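Local atomic coordinates of geranyltranstransferase (Thermotoga neapolitana, PDB entry 4WK5), a protein that probably acts as a magnesium-dependent prenyltransferase of the FPP/GGPP synthase family in isoprene biosynthesis. Residues A[217-228]-A[247-255]. Sequence-based numbering, arbitrary orientation.
Sequences VAFQIYDDLKDV and TLVKKMGVQ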
loop_
_atom_site.group_PDB
_atom_site.type_symbol
_atom_site.label_atom_id
_atom_site.label_comp_id
_atom_site.label_asym_id
_atom_site.label_seq_id
_atom_site.Cartn_x
_atom_site.Cartn_y
_atom_site.Cartn_z
ATOM N N VAL A 217 -11.594 -12.773 15.169
ATOM C CA VAL A 217 -12.811 -12.190 15.717
ATOM C C VAL A 217 -12.788 -12.263 17.252
ATOM O O VAL A 217 -13.113 -11.287 17.932
ATOM C CB VAL A 217 -14.078 -12.885 15.164
ATOM C CG1 VAL A 217 -15.315 -12.399 15.905
ATOM C CG2 VAL A 217 -14.208 -12.593 13.676
ATOM N N ALA A 218 -12.381 -13.412 17.789
ATOM C CA ALA A 218 -12.280 -13.586 19.239
ATOM C C ALA A 218 -11.272 -12.611 19.841
ATOM O O ALA A 218 -11.510 -12.019 20.897
ATOM C CB ALA A 218 -11.894 -15.031 19.580
ATOM N N PHE A 219 -10.148 -12.445 19.149
ATOM C CA PHE A 219 -9.102 -11.514 19.564
ATOM C C PHE A 219 -9.651 -10.090 19.682
ATOM O O PHE A 219 -9.382 -9.389 20.664
ATOM C CB PHE A 219 -7.935 -11.581 18.570
ATOM C CG PHE A 219 -6.694 -10.835 18.998
ATOM C CD1 PHE A 219 -5.732 -11.460 19.785
ATOM C CD2 PHE A 219 -6.467 -9.531 18.574
ATOM C CE1 PHE A 219 -4.579 -10.797 20.162
ATOM C CE2 PHE A 219 -5.315 -8.855 18.946
ATOM C CZ PHE A 219 -4.367 -9.488 19.743
ATOM N N GLN A 220 -10.422 -9.652 18.687
ATOM C CA GLN A 220 -10.963 -8.293 18.707
ATOM C C GLN A 220 -12.002 -8.127 19.822
ATOM O O GLN A 220 -12.060 -7.074 20.457
ATOM C CB GLN A 220 -11.570 -7.910 17.344
ATOM C CG GLN A 220 -11.982 -6.432 17.261
ATOM C CD GLN A 220 -12.350 -5.958 15.857
ATOM O OE1 GLN A 220 -12.050 -6.614 14.857
ATOM N NE2 GLN A 220 -13.015 -4.805 15.784
ATOM N N ILE A 221 -12.806 -9.162 20.072
ATOM C CA ILE A 221 -13.798 -9.101 21.157
ATOM C C ILE A 221 -13.100 -8.993 22.503
ATOM O O ILE A 221 -13.496 -8.197 23.351
ATOM C CB ILE A 221 -14.724 -10.340 21.176
ATOM C CG1 ILE A 221 -15.593 -10.373 19.916
ATOM C CG2 ILE A 221 -15.603 -10.350 22.444
ATOM C CD1 ILE A 221 -16.298 -11.693 19.700
ATOM N N TYR A 222 -12.055 -9.791 22.697
ATOM C CA TYR A 222 -11.298 -9.722 23.941
ATOM C C TYR A 222 -10.710 -8.328 24.124
ATOM O O TYR A 222 -10.687 -7.806 25.235
ATOM C CB TYR A 222 -10.186 -10.769 23.979
ATOM C CG TYR A 222 -10.666 -12.185 24.204
ATOM C CD1 TYR A 222 -11.714 -12.464 25.071
ATOM C CD2 TYR A 222 -10.070 -13.245 23.536
ATOM C CE1 TYR A 222 -12.145 -13.781 25.275
ATOM C CE2 TYR A 222 -10.489 -14.544 23.729
ATOM C CZ TYR A 222 -11.525 -14.810 24.588
ATOM O OH TYR A 222 -11.932 -16.112 24.762
ATOM N N ASP A 223 -10.250 -7.717 23.032
ATOM C CA ASP A 223 -9.760 -6.342 23.092
ATOM C C ASP A 223 -10.874 -5.371 23.496
ATOM O O ASP A 223 -10.654 -4.458 24.300
ATOM C CB ASP A 223 -9.165 -5.916 21.750
ATOM C CG ASP A 223 -8.715 -4.468 21.752
ATOM O OD1 ASP A 223 -7.577 -4.203 22.190
ATOM O OD2 ASP A 223 -9.500 -3.594 21.322
ATOM N N ASP A 224 -12.065 -5.570 22.931
ATOM C CA ASP A 224 -13.240 -4.777 23.294
ATOM C C ASP A 224 -13.501 -4.841 24.791
ATOM O O ASP A 224 -13.768 -3.823 25.435
ATOM C CB ASP A 224 -14.495 -5.276 22.584
ATOM C CG ASP A 224 -14.462 -5.066 21.094
ATOM O OD1 ASP A 224 -13.683 -4.217 20.603
ATOM O OD2 ASP A 224 -15.243 -5.765 20.417
ATOM N N LEU A 225 -13.457 -6.060 25.325
ATOM C CA LEU A 225 -13.790 -6.301 26.727
ATOM C C LEU A 225 -12.738 -5.685 27.644
ATOM O O LEU A 225 -13.066 -5.119 28.687
ATOM C CB LEU A 225 -13.934 -7.801 26.992
ATOM C CG LEU A 225 -15.149 -8.472 26.346
ATOM C CD1 LEU A 225 -15.026 -9.989 26.386
ATOM C CD2 LEU A 225 -16.433 -8.028 27.032
ATOM N N LYS A 226 -11.477 -5.803 27.245
ATOM C CA LYS A 226 -10.379 -5.118 27.920
ATOM C C LYS A 226 -10.629 -3.614 28.017
ATOM O O LYS A 226 -10.454 -3.019 29.080
ATOM C CB LYS A 226 -9.061 -5.384 27.186
ATOM C CG LYS A 226 -7.913 -4.483 27.612
ATOM C CD LYS A 226 -6.980 -4.204 26.440
ATOM C CE LYS A 226 -5.845 -3.271 26.837
ATOM N NZ LYS A 226 -4.867 -3.077 25.728
ATOM N N ASP A 227 -11.039 -3.006 26.904
ATOM C CA ASP A 227 -11.311 -1.569 26.862
ATOM C C ASP A 227 -12.443 -1.171 27.802
ATOM O O ASP A 227 -12.395 -0.109 28.428
ATOM C CB ASP A 227 -11.656 -1.122 25.439
ATOM C CG ASP A 227 -10.506 -1.313 24.471
ATOM O OD1 ASP A 227 -9.361 -1.505 24.935
ATOM O OD2 ASP A 227 -10.747 -1.262 23.244
ATOM N N VAL A 228 -13.465 -2.021 27.883
ATOM C CA VAL A 228 -14.624 -1.763 28.738
ATOM C C VAL A 228 -14.231 -1.726 30.215
ATOM O O VAL A 228 -14.711 -0.883 30.976
ATOM C CB VAL A 228 -15.734 -2.828 28.520
ATOM C CG1 VAL A 228 -16.640 -2.936 29.741
ATOM C CG2 VAL A 228 -16.545 -2.506 27.273
ATOM N N THR A 247 -19.277 -2.006 18.449
ATOM C CA THR A 247 -18.567 -3.228 18.797
ATOM C C THR A 247 -19.545 -4.378 18.992
ATOM O O THR A 247 -20.757 -4.163 19.099
ATOM C CB THR A 247 -17.736 -3.062 20.074
ATOM O OG1 THR A 247 -18.622 -2.926 21.196
ATOM C CG2 THR A 247 -16.850 -1.834 19.979
ATOM N N LEU A 248 -19.021 -5.600 19.022
ATOM C CA LEU A 248 -19.853 -6.760 19.302
ATOM C C LEU A 248 -20.303 -6.738 20.756
ATOM O O LEU A 248 -21.339 -7.301 21.094
ATOM C CB LEU A 248 -19.107 -8.058 19.000
ATOM C CG LEU A 248 -19.068 -8.409 17.511
ATOM C CD1 LEU A 248 -18.273 -9.693 17.283
ATOM C CD2 LEU A 248 -20.496 -8.553 16.968
ATOM N N VAL A 249 -19.524 -6.082 21.611
ATOM C CA VAL A 249 -19.939 -5.951 23.014
ATOM C C VAL A 249 -21.171 -5.053 23.095
ATOM O O VAL A 249 -22.122 -5.352 23.821
ATOM C CB VAL A 249 -18.803 -5.402 23.904
ATOM C CG1 VAL A 249 -19.302 -5.177 25.338
ATOM C CG2 VAL A 249 -17.642 -6.380 23.925
ATOM N N LYS A 250 -21.177 -3.969 22.323
ATOM C CA LYS A 250 -22.358 -3.106 22.256
ATOM C C LYS A 250 -23.589 -3.826 21.710
ATOM O O LYS A 250 -24.692 -3.657 22.229
ATOM C CB LYS A 250 -22.073 -1.876 21.391
ATOM C CG LYS A 250 -21.218 -0.829 22.070
ATOM C CD LYS A 250 -21.149 0.435 21.232
ATOM C CE LYS A 250 -20.167 1.439 21.810
ATOM N NZ LYS A 250 -20.074 2.645 20.934
ATOM N N LYS A 251 -23.410 -4.614 20.654
ATOM C CA LYS A 251 -24.540 -5.292 20.007
ATOM C C LYS A 251 -25.059 -6.498 20.788
ATOM O O LYS A 251 -26.267 -6.753 20.836
ATOM C CB LYS A 251 -24.153 -5.752 18.592
ATOM C CG LYS A 251 -23.731 -4.635 17.653
ATOM C CD LYS A 251 -24.862 -3.651 17.388
ATOM C CE LYS A 251 -26.112 -4.346 16.869
ATOM N NZ LYS A 251 -27.161 -3.357 16.470
ATOM N N MET A 252 -24.148 -7.251 21.390
ATOM C CA MET A 252 -24.509 -8.526 22.006
ATOM C C MET A 252 -24.611 -8.433 23.524
ATOM O O MET A 252 -25.198 -9.304 24.175
ATOM C CB MET A 252 -23.483 -9.595 21.628
ATOM C CG MET A 252 -23.341 -9.800 20.129
ATOM S SD MET A 252 -22.068 -11.006 19.730
ATOM C CE MET A 252 -22.819 -12.509 20.352
ATOM N N GLY A 253 -24.029 -7.380 24.086
ATOM C CA GLY A 253 -23.853 -7.295 25.521
ATOM C C GLY A 253 -22.607 -8.054 25.936
ATOM O O GLY A 253 -22.094 -8.871 25.172
ATOM N N VAL A 254 -22.127 -7.796 27.147
ATOM C CA VAL A 254 -20.868 -8.370 27.616
ATOM C C VAL A 254 -20.899 -9.903 27.699
ATOM O O VAL A 254 -19.966 -10.570 27.253
ATOM C CB VAL A 254 -20.474 -7.797 29.002
ATOM C CG1 VAL A 254 -19.298 -8.561 29.584
ATOM C CG2 VAL A 254 -20.136 -6.306 28.890
ATOM N N GLN A 255 -21.970 -10.464 28.258
ATOM C CA GLN A 255 -22.030 -11.919 28.442
ATOM C C GLN A 255 -22.016 -12.684 27.124
ATOM O O GLN A 255 -21.227 -13.622 26.950
ATOM C CB GLN A 255 -23.271 -12.315 29.248
ATOM C CG GLN A 255 -23.298 -13.793 29.641
ATOM C CD GLN A 255 -24.541 -14.179 30.427
ATOM O OE1 GLN A 255 -25.525 -13.438 30.468
ATOM N NE2 GLN A 255 -24.499 -15.348 31.056
#
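With chi1 at -67°, D224 sets its carboxylate anti to its own carbonyl carbon and carries it alongside T247, whose CB lies 3.7 Å from D224 OD2. The two side chains run past one another in opposite directions, T247 CG2 facing D224 OD1 at 4.0 Å. No hydrogen bond joins the two segments; instead T247 OG1 turns to its own helix and caps it, accepting from K250 N at 3.0 Å with an N-H...O angle of 162°. The D224 methylene does apolar work as well: V249 CG2 rests 3.6 Å from D224 CB and 3.7 Å from L225 CD2, one methyl bridging neighbouring residues. Replacing D224 by an alanine, which keeps CB against V249, is likely to open a gap beside CB and CG2 of T247. One methyl of L225 serves two valines, CD2 also meeting V254 CG1 at 3.9 Å. Deeper in, L248 CD1 packs on I221 CD1 at 3.7 Å, and Y182 of helix 175-201 touches I221 and T247 while its OH accepts a hydrogen bond from L248 N. The short segment axes approach to 10.1 Å at -80°; past a kink, helix 248-274 meets helix 206-229 again through A261 and Y264. The capped helix start thus packs against the C-terminal half of helix 206-229, where F219 to D227 spell FQxxDDxxD, the second aspartate-rich motif of polyprenyl synthases, whose aspartates in relatives bind magnesium and the diphosphate substrate, probably here too.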